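Local coordinates for putative lipoprotein YcdA (PDB 4R4G) that is of unknown function but is a putative membrane lipoprotein pairing an N-terminal Ig-like domain with a C-terminal alpha-beta domain, at residues Lys104-Tyr112 with Ser124-Lys132; Pro242-Ile252 with Val278-Gly287. One frame throughout, in Å; residues are numbered along the deposited sequence. Where two conformers were deposited one is given.

How the contacts relate
Contact 1 and contact 2 stand on opposite sides of the chain's centre, their own centres about 56 Å apart and their nearest atoms about 28 Å apart, and they share no helix or strand. Contact 1 joins two strands of the N-terminal Ig-like domain, so backbone hydrogen bonds carry it, with a buried apolar face and a polar outer one. Contact 2, in the C-terminal domain, ties a strand end and the helix after it to the close of helix 268-283; a single backbone bond crosses it, and apolar packing round two leucines, together with a salt-bridge network, does the rest. Each is partly buried, having seven buried residues among those that touch.

Contact 1 of 2, residues Lys104-Tyr112 with Ser124-Lys132; sequences KGKQYELNY and SVTFKIDGK
Asp130 OD1 takes two hydrogen bonds, one from Gln107 NE2 across the strands at 2.7 Å and one from Lys132 N at 2.8 Å, the latter closing an Asx turn. The donors reach the oxygen from opposite faces of the carboxylate, and the Gln107 bond is nearly straight, 171° at the hydrogen, with the oxygen in the amide plane. Gln107 can reach because its chain bends at chi2 (-48°), which lays the amide beside the carboxylate. This pair ends an antiparallel ladder of the Ig-like domain: strand 107-112 runs against the outermost strand 125-130, with hydrogen-bonded pairs Tyr108-Ile129, Leu110-Phe127 and Tyr112-Val125. All six share the buried face, where Val125 and Phe127 meet strand 16-25 and Tyr108 and Leu110 meet strands 39-48 and 93-102 of the other sheet. Ile129 CG2 meets the edge of the Tyr108 ring, 3.7 Å from Tyr108 CD2, while Ile129 CD1 lies against Leu110 CB. Tyr108 OH bonds the carbonyl of Asp103 and also accepts from Lys106 N, two bonds that hold the phenol end at the loop before the strand, with Lys106 O over one face of the ring. On the other face of the sheet, Glu109 and Thr126 sit close without a hydrogen bond between them. Beyond the ladder, Gly131 N donates to Lys106 O at 2.8 Å, and Gly131 CA lies near Tyr108 CE2. Tyr24 OH bonds both Gly105 N and Gly131 O, joining the two loops to the facing sheet. Gly105 CA also makes a CA-H...O contact of 3.5 Å to Gly131 O.

Contact 2 of 2, residues Pro242-Ile252 with Val278-Gly287; sequences PVDASSLSDRI and VYPEEFKKLG
Val278 CG2 faces Ile252 CG2 at 4.4 Å, opening a helix-and-strand contact of the alpha-beta C-terminal domain, where strand 233-244 leads into helix 248-260 and both pack on the end of helix 268-283. Next along the chain, Tyr279 receives Ile252 CD1 at Tyr279 CD2 (3.6 Å) and Leu248 CD2 at its phenol end, the leucine crossing the tyrosine at about a right angle. Glu282, its chain folded back at chi2 (-54°), shares its carboxylate: OE1 takes a weak, salt-bridged hydrogen bond from Arg251 NE at 3.3 Å, and OE2 holds Lys285 NZ. The guanidinium also gives NH1 to Ser247 OG, and both acceptors lie at its edge in plane. With an alanine here in place of Arg251, Glu282 OE1 and Ser247 OG would probably both lose a partner, and Leu286 CD2 its cover. Phe283 starts a type I turn ending at Leu286; Leu248 CD2 meets its ring at the edge, 3.7 Å from Phe283 CD2, and Val243 CG1 lies near Phe283 CZ. Lys285 lays its CB and CD beside Arg251 NH2. Leu286 then splits its branches: CD1 goes to Val243 CG1 and Ala245 CB, CD2 to Ser247 OG (3.4 Å) and Arg251 NH1. Last comes Gly287, whose O accepts from Asp244 N at 2.8 Å and 172°, nearly in line with the carbonyl bond.

Contact 1 of 2, residues Lys104-Tyr112 with Ser124-Lys132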
loop_
_atom_site.group_PDB
_atom_site.type_symbol
_atom_site.label_atom_id
_atom_site.label_comp_id
_atom_site.label_asym_id
_atom_site.label_seq_id
_atom_site.Cartn_x
_atom_site.Cartn_y
_atom_site.Cartn_z
ATOM N N LYS A 104 -11.802 -12.479 -6.478
ATOM C CA LYS A 104 -12.270 -11.345 -7.303
ATOM C C LYS A 104 -12.927 -11.802 -8.607
ATOM O O LYS A 104 -12.424 -12.720 -9.268
ATOM C CB LYS A 104 -11.070 -10.404 -7.618
ATOM C CG LYS A 104 -11.366 -9.087 -8.374
ATOM C CD LYS A 104 -10.053 -8.495 -8.949
ATOM C CE LYS A 104 -10.227 -7.287 -9.853
ATOM N NZ LYS A 104 -8.930 -6.771 -10.384
ATOM N N GLY A 105 -14.024 -11.124 -8.951
ATOM C CA GLY A 105 -14.757 -11.292 -10.198
ATOM C C GLY A 105 -15.529 -12.579 -10.370
ATOM O O GLY A 105 -15.655 -13.057 -11.498
ATOM N N LYS A 106 -16.100 -13.134 -9.284
ATOM C CA LYS A 106 -16.874 -14.360 -9.440
ATOM C C LYS A 106 -18.382 -14.069 -9.323
ATOM O O LYS A 106 -18.790 -12.897 -9.267
ATOM C CB LYS A 106 -16.416 -15.445 -8.453
ATOM C CG LYS A 106 -14.949 -15.890 -8.608
ATOM C CD LYS A 106 -14.547 -16.467 -9.984
ATOM C CE LYS A 106 -13.100 -16.937 -10.037
ATOM N NZ LYS A 106 -12.675 -17.338 -11.419
ATOM N N GLN A 107 -19.204 -15.127 -9.364
ATOM C CA GLN A 107 -20.653 -14.990 -9.249
ATOM C C GLN A 107 -21.063 -15.316 -7.827
ATOM O O GLN A 107 -20.933 -16.457 -7.386
ATOM C CB GLN A 107 -21.385 -15.853 -10.284
ATOM C CG GLN A 107 -21.108 -15.428 -11.733
ATOM C CD GLN A 107 -21.264 -13.935 -11.959
ATOM O OE1 GLN A 107 -22.321 -13.347 -11.694
ATOM N NE2 GLN A 107 -20.196 -13.285 -12.427
ATOM N N TYR A 108 -21.468 -14.287 -7.079
ATOM C CA TYR A 108 -21.834 -14.462 -5.681
ATOM C C TYR A 108 -23.342 -14.535 -5.507
ATOM O O TYR A 108 -24.112 -14.187 -6.408
ATOM C CB TYR A 108 -21.216 -13.362 -4.781
ATOM C CG TYR A 108 -19.779 -13.037 -5.154
ATOM C CD1 TYR A 108 -18.759 -13.977 -4.980
ATOM C CD2 TYR A 108 -19.445 -11.809 -5.720
ATOM C CE1 TYR A 108 -17.449 -13.704 -5.373
ATOM C CE2 TYR A 108 -18.130 -11.516 -6.093
ATOM C CZ TYR A 108 -17.137 -12.468 -5.918
ATOM O OH TYR A 108 -15.851 -12.192 -6.301
ATOM N N GLU A 109 -23.740 -15.107 -4.371
ATOM C CA GLU A 109 -25.100 -15.256 -3.947
ATOM C C GLU A 109 -25.136 -14.990 -2.468
ATOM O O GLU A 109 -24.459 -15.673 -1.707
ATOM C CB GLU A 109 -25.656 -16.625 -4.309
ATOM C CG GLU A 109 -27.107 -16.791 -3.881
ATOM C CD GLU A 109 -27.850 -17.998 -4.417
ATOM O OE1 GLU A 109 -28.254 -17.971 -5.605
ATOM O OE2 GLU A 109 -28.103 -18.930 -3.618
ATOM N N LEU A 110 -25.867 -13.935 -2.071
ATOM C CA LEU A 110 -26.057 -13.557 -0.686
ATOM C C LEU A 110 -27.400 -14.080 -0.246
ATOM O O LEU A 110 -28.395 -13.804 -0.918
ATOM C CB LEU A 110 -25.969 -12.028 -0.515
ATOM C CG LEU A 110 -26.121 -11.479 0.909
ATOM C CD1 LEU A 110 -24.858 -11.650 1.690
ATOM C CD2 LEU A 110 -26.468 -10.013 0.884
ATOM N N ASN A 111 -27.428 -14.861 0.857
ATOM C CA ASN A 111 -28.682 -15.392 1.411
ATOM C C ASN A 111 -28.887 -14.826 2.790
ATOM O O ASN A 111 -27.931 -14.683 3.546
ATOM C CB ASN A 111 -28.744 -16.936 1.446
ATOM C CG ASN A 111 -30.094 -17.499 1.930
ATOM O OD1 ASN A 111 -31.125 -17.424 1.236
ATOM N ND2 ASN A 111 -30.132 -18.046 3.148
ATOM N N TYR A 112 -30.150 -14.450 3.102
ATOM C CA TYR A 112 -30.578 -13.909 4.393
ATOM C C TYR A 112 -31.662 -14.789 4.947
ATOM O O TYR A 112 -32.670 -14.993 4.269
ATOM C CB TYR A 112 -31.062 -12.457 4.317
ATOM C CG TYR A 112 -31.729 -11.993 5.601
ATOM C CD1 TYR A 112 -31.003 -11.865 6.785
ATOM C CD2 TYR A 112 -33.094 -11.726 5.644
ATOM C CE1 TYR A 112 -31.609 -11.420 7.963
ATOM C CE2 TYR A 112 -33.718 -11.315 6.826
ATOM C CZ TYR A 112 -32.972 -11.161 7.983
ATOM O OH TYR A 112 -33.597 -10.775 9.153
ATOM N N SER A 124 -36.869 -16.785 3.944
ATOM C CA SER A 124 -35.534 -16.384 3.447
ATOM C C SER A 124 -35.545 -15.614 2.115
ATOM O O SER A 124 -36.497 -15.720 1.359
ATOM C CB SER A 124 -34.653 -17.614 3.273
ATOM O OG SER A 124 -34.295 -18.193 4.516
ATOM N N VAL A 125 -34.484 -14.826 1.844
ATOM C CA VAL A 125 -34.305 -14.097 0.578
ATOM C C VAL A 125 -32.879 -14.307 0.111
ATOM O O VAL A 125 -31.957 -14.366 0.928
ATOM C CB VAL A 125 -34.698 -12.592 0.515
ATOM C CG1 VAL A 125 -36.206 -12.398 0.501
ATOM C CG2 VAL A 125 -34.026 -11.771 1.607
ATOM N N THR A 126 -32.716 -14.413 -1.207
ATOM C CA THR A 126 -31.459 -14.684 -1.850
ATOM C C THR A 126 -31.186 -13.635 -2.965
ATOM O O THR A 126 -32.066 -13.349 -3.764
ATOM C CB THR A 126 -31.448 -16.155 -2.340
ATOM O OG1 THR A 126 -30.248 -16.397 -3.058
ATOM C CG2 THR A 126 -32.623 -16.512 -3.250
ATOM N N PHE A 127 -29.966 -13.088 -3.024
ATOM C CA PHE A 127 -29.560 -12.123 -4.058
ATOM C C PHE A 127 -28.358 -12.618 -4.845
ATOM O O PHE A 127 -27.444 -13.195 -4.269
ATOM C CB PHE A 127 -29.193 -10.753 -3.457
ATOM C CG PHE A 127 -30.219 -10.128 -2.546
ATOM C CD1 PHE A 127 -30.272 -10.463 -1.195
ATOM C CD2 PHE A 127 -31.087 -9.150 -3.019
ATOM C CE1 PHE A 127 -31.213 -9.870 -0.345
ATOM C CE2 PHE A 127 -32.038 -8.561 -2.168
ATOM C CZ PHE A 127 -32.094 -8.925 -0.836
ATOM N N LYS A 128 -28.328 -12.339 -6.145
ATOM C CA LYS A 128 -27.178 -12.646 -6.977
ATOM C C LYS A 128 -26.369 -11.373 -7.124
ATOM O O LYS A 128 -26.940 -10.280 -7.255
ATOM C CB LYS A 128 -27.591 -13.220 -8.331
ATOM C CG LYS A 128 -28.325 -14.545 -8.209
ATOM C CD LYS A 128 -28.622 -15.141 -9.539
ATOM C CE LYS A 128 -29.367 -16.457 -9.434
ATOM N NZ LYS A 128 -29.817 -16.902 -10.786
ATOM N N ILE A 129 -25.036 -11.501 -6.990
ATOM C CA ILE A 129 -24.070 -10.413 -7.118
ATOM C C ILE A 129 -23.087 -10.778 -8.236
ATOM O O ILE A 129 -22.422 -11.814 -8.139
ATOM C CB ILE A 129 -23.358 -10.166 -5.770
ATOM C CG1 ILE A 129 -24.343 -9.638 -4.709
ATOM C CG2 ILE A 129 -22.148 -9.256 -5.943
ATOM C CD1 ILE A 129 -23.847 -9.688 -3.252
ATOM N N ASP A 130 -23.028 -9.965 -9.311
ATOM C CA ASP A 130 -22.065 -10.208 -10.386
ATOM C C ASP A 130 -20.746 -9.523 -10.029
ATOM O O ASP A 130 -20.674 -8.300 -10.016
ATOM C CB ASP A 130 -22.581 -9.731 -11.754
ATOM C CG ASP A 130 -21.599 -9.935 -12.900
ATOM O OD1 ASP A 130 -20.547 -10.580 -12.682
ATOM O OD2 ASP A 130 -21.889 -9.463 -14.021
ATOM N N GLY A 131 -19.728 -10.320 -9.734
ATOM C CA GLY A 131 -18.418 -9.802 -9.368
ATOM C C GLY A 131 -17.657 -9.211 -10.535
ATOM O O GLY A 131 -16.712 -8.440 -10.326
ATOM N N LYS A 132 -18.048 -9.598 -11.778
ATOM C CA LYS A 132 -17.454 -9.124 -13.029
ATOM C C LYS A 132 -18.144 -7.824 -13.501
ATOM O O LYS A 132 -17.814 -7.329 -14.578
ATOM C CB LYS A 132 -17.486 -10.212 -14.127
ATOM C CG LYS A 132 -16.181 -11.003 -14.220
ATOM C CD LYS A 132 -15.980 -11.623 -15.600
ATOM C CE LYS A 132 -14.529 -11.588 -16.056
ATOM N NZ LYS A 132 -14.387 -11.807 -17.530
#

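Contact 2 of 2, residues Pro242-Ile252 with Val278-Gly287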
loop_
_atom_site.group_PDB
_atom_site.type_symbol
_atom_site.label_atom_id
_atom_site.label_comp_id
_atom_site.label_asym_id
_atom_site.label_seq_id
_atom_site.Cartn_x
_atom_site.Cartn_y
_atom_site.Cartn_z
ATOM N N PRO A 242 18.065 -4.343 -3.647
ATOM C CA PRO A 242 19.039 -3.254 -3.535
ATOM C C PRO A 242 20.200 -3.341 -4.500
ATOM O O PRO A 242 20.435 -4.396 -5.075
ATOM C CB PRO A 242 19.556 -3.402 -2.103
ATOM C CG PRO A 242 19.436 -4.829 -1.806
ATOM C CD PRO A 242 18.307 -5.386 -2.624
ATOM N N VAL A 243 20.946 -2.236 -4.635
ATOM C CA VAL A 243 22.185 -2.203 -5.375
ATOM C C VAL A 243 23.193 -2.860 -4.398
ATOM O O VAL A 243 23.144 -2.571 -3.196
ATOM C CB VAL A 243 22.552 -0.733 -5.811
ATOM C CG1 VAL A 243 24.023 -0.564 -6.100
ATOM C CG2 VAL A 243 21.742 -0.277 -7.015
ATOM N N ASP A 244 24.042 -3.788 -4.885
ATOM C CA ASP A 244 25.056 -4.417 -4.033
ATOM C C ASP A 244 26.310 -3.561 -4.061
ATOM O O ASP A 244 27.103 -3.653 -4.994
ATOM C CB ASP A 244 25.345 -5.875 -4.446
ATOM C CG ASP A 244 26.373 -6.595 -3.580
ATOM O OD1 ASP A 244 26.687 -6.092 -2.477
ATOM O OD2 ASP A 244 26.852 -7.669 -3.999
ATOM N N ALA A 245 26.467 -2.719 -3.035
ATOM C CA ALA A 245 27.571 -1.773 -2.884
ATOM C C ALA A 245 28.690 -2.343 -2.024
ATOM O O ALA A 245 29.575 -1.594 -1.576
ATOM C CB ALA A 245 27.065 -0.472 -2.288
ATOM N N SER A 246 28.689 -3.677 -1.846
ATOM C CA SER A 246 29.692 -4.379 -1.051
ATOM C C SER A 246 31.087 -4.064 -1.531
ATOM O O SER A 246 31.967 -3.829 -0.702
ATOM C CB SER A 246 29.451 -5.888 -1.060
ATOM O OG SER A 246 29.344 -6.411 -2.375
ATOM N N SER A 247 31.273 -3.956 -2.856
ATOM C CA SER A 247 32.583 -3.672 -3.457
ATOM C C SER A 247 32.967 -2.203 -3.515
ATOM O O SER A 247 34.145 -1.930 -3.748
ATOM C CB SER A 247 32.636 -4.219 -4.879
ATOM O OG SER A 247 31.631 -3.643 -5.695
ATOM N N LEU A 248 32.014 -1.258 -3.336
ATOM C CA LEU A 248 32.254 0.195 -3.502
ATOM C C LEU A 248 33.486 0.701 -2.748
ATOM O O LEU A 248 34.277 1.475 -3.310
ATOM C CB LEU A 248 31.012 1.020 -3.129
ATOM C CG LEU A 248 30.955 2.482 -3.597
ATOM C CD1 LEU A 248 31.312 2.638 -5.072
ATOM C CD2 LEU A 248 29.593 3.066 -3.330
ATOM N N SER A 249 33.668 0.228 -1.505
ATOM C CA SER A 249 34.827 0.533 -0.649
ATOM C C SER A 249 36.112 0.311 -1.416
ATOM O O SER A 249 36.844 1.269 -1.667
ATOM C CB SER A 249 34.810 -0.349 0.604
ATOM O OG SER A 249 34.800 -1.739 0.297
ATOM N N ASP A 250 36.322 -0.948 -1.867
ATOM C CA ASP A 250 37.498 -1.406 -2.613
ATOM C C ASP A 250 37.649 -0.665 -3.944
ATOM O O ASP A 250 38.748 -0.237 -4.258
ATOM C CB ASP A 250 37.450 -2.930 -2.840
ATOM C CG ASP A 250 37.417 -3.764 -1.564
ATOM O OD1 ASP A 250 38.233 -3.491 -0.654
ATOM O OD2 ASP A 250 36.604 -4.715 -1.494
ATOM N N ARG A 251 36.554 -0.465 -4.687
ATOM C CA ARG A 251 36.572 0.236 -5.971
ATOM C C ARG A 251 37.131 1.627 -5.833
ATOM O O ARG A 251 37.926 2.042 -6.678
ATOM C CB ARG A 251 35.174 0.316 -6.569
ATOM C CG ARG A 251 34.583 -1.031 -6.868
ATOM C CD ARG A 251 33.186 -0.837 -7.368
ATOM N NE ARG A 251 33.124 -1.112 -8.793
ATOM C CZ ARG A 251 32.534 -2.177 -9.297
ATOM N NH1 ARG A 251 31.929 -3.046 -8.502
ATOM N NH2 ARG A 251 32.543 -2.387 -10.601
ATOM N N ILE A 252 36.725 2.355 -4.772
ATOM C CA ILE A 252 37.236 3.704 -4.554
ATOM C C ILE A 252 38.674 3.578 -4.068
ATOM O O ILE A 252 39.552 4.213 -4.650
ATOM C CB ILE A 252 36.328 4.563 -3.640
ATOM C CG1 ILE A 252 34.991 4.857 -4.358
ATOM C CG2 ILE A 252 37.011 5.879 -3.269
ATOM C CD1 ILE A 252 33.845 4.913 -3.468
ATOM N N VAL A 278 35.201 10.048 -8.210
ATOM C CA VAL A 278 35.035 8.719 -8.809
ATOM C C VAL A 278 33.802 8.005 -8.251
ATOM O O VAL A 278 33.217 7.201 -8.981
ATOM C CB VAL A 278 36.279 7.799 -8.714
ATOM C CG1 VAL A 278 37.392 8.272 -9.637
ATOM C CG2 VAL A 278 36.778 7.644 -7.279
ATOM N N TYR A 279 33.416 8.295 -6.970
ATOM C CA TYR A 279 32.278 7.700 -6.244
ATOM C C TYR A 279 31.037 7.555 -7.165
ATOM O O TYR A 279 30.589 6.419 -7.345
ATOM C CB TYR A 279 31.924 8.493 -4.959
ATOM C CG TYR A 279 30.936 7.786 -4.050
ATOM C CD1 TYR A 279 29.614 7.580 -4.443
ATOM C CD2 TYR A 279 31.312 7.349 -2.787
ATOM C CE1 TYR A 279 28.709 6.902 -3.621
ATOM C CE2 TYR A 279 30.417 6.663 -1.959
ATOM C CZ TYR A 279 29.109 6.465 -2.369
ATOM O OH TYR A 279 28.225 5.800 -1.552
ATOM N N PRO A 280 30.508 8.648 -7.793
ATOM C CA PRO A 280 29.342 8.489 -8.684
ATOM C C PRO A 280 29.541 7.489 -9.827
ATOM O O PRO A 280 28.663 6.672 -10.109
ATOM C CB PRO A 280 29.155 9.899 -9.271
ATOM C CG PRO A 280 29.793 10.814 -8.306
ATOM C CD PRO A 280 30.918 10.071 -7.702
ATOM N N GLU A 281 30.700 7.551 -10.475
ATOM C CA GLU A 281 31.002 6.749 -11.651
ATOM C C GLU A 281 31.183 5.281 -11.290
ATOM O O GLU A 281 30.773 4.415 -12.071
ATOM C CB GLU A 281 32.215 7.337 -12.400
ATOM C CG GLU A 281 32.083 8.832 -12.758
ATOM C CD GLU A 281 30.717 9.406 -13.151
ATOM O OE1 GLU A 281 30.113 8.914 -14.133
ATOM O OE2 GLU A 281 30.258 10.362 -12.480
ATOM N N GLU A 282 31.684 5.008 -10.074
ATOM C CA GLU A 282 31.871 3.647 -9.575
ATOM C C GLU A 282 30.561 3.069 -9.046
ATOM O O GLU A 282 30.312 1.881 -9.251
ATOM C CB GLU A 282 32.967 3.589 -8.503
ATOM C CG GLU A 282 34.368 3.749 -9.056
ATOM C CD GLU A 282 34.783 2.811 -10.178
ATOM O OE1 GLU A 282 34.594 1.576 -10.057
ATOM O OE2 GLU A 282 35.347 3.326 -11.170
ATOM N N PHE A 283 29.720 3.892 -8.380
ATOM C CA PHE A 283 28.400 3.461 -7.897
ATOM C C PHE A 283 27.524 3.017 -9.076
ATOM O O PHE A 283 26.886 1.979 -9.005
ATOM C CB PHE A 283 27.700 4.590 -7.115
ATOM C CG PHE A 283 26.420 4.141 -6.447
ATOM C CD1 PHE A 283 25.220 4.101 -7.154
ATOM C CD2 PHE A 283 26.420 3.712 -5.124
ATOM C CE1 PHE A 283 24.049 3.647 -6.551
ATOM C CE2 PHE A 283 25.238 3.277 -4.516
ATOM C CZ PHE A 283 24.059 3.254 -5.232
ATOM N N LYS A 284 27.494 3.811 -10.151
ATOM C CA LYS A 284 26.770 3.552 -11.396
ATOM C C LYS A 284 27.197 2.216 -12.044
ATOM O O LYS A 284 26.470 1.708 -12.889
ATOM C CB LYS A 284 27.014 4.697 -12.402
ATOM C CG LYS A 284 26.157 5.963 -12.231
ATOM C CD LYS A 284 26.706 7.053 -13.189
ATOM C CE LYS A 284 26.190 8.449 -12.942
ATOM N NZ LYS A 284 26.887 9.443 -13.797
ATOM N N LYS A 285 28.365 1.660 -11.665
ATOM C CA LYS A 285 28.905 0.391 -12.172
ATOM C C LYS A 285 28.379 -0.837 -11.407
ATOM O O LYS A 285 28.596 -1.961 -11.864
ATOM C CB LYS A 285 30.419 0.381 -12.046
ATOM C CG LYS A 285 31.170 1.269 -13.009
ATOM C CD LYS A 285 32.626 0.884 -12.950
ATOM C CE LYS A 285 33.493 1.962 -13.487
ATOM N NZ LYS A 285 34.916 1.625 -13.293
ATOM N N LEU A 286 27.761 -0.636 -10.216
ATOM C CA LEU A 286 27.315 -1.734 -9.368
ATOM C C LEU A 286 25.994 -2.326 -9.829
ATOM O O LEU A 286 25.118 -1.602 -10.300
ATOM C CB LEU A 286 27.159 -1.293 -7.912
ATOM C CG LEU A 286 28.209 -0.470 -7.228
ATOM C CD1 LEU A 286 27.592 0.236 -6.027
ATOM C CD2 LEU A 286 29.388 -1.301 -6.792
ATOM N N GLY A 287 25.819 -3.617 -9.593
ATOM C CA GLY A 287 24.578 -4.308 -9.929
ATOM C C GLY A 287 23.692 -4.624 -8.745
ATOM O O GLY A 287 24.090 -4.413 -7.598
#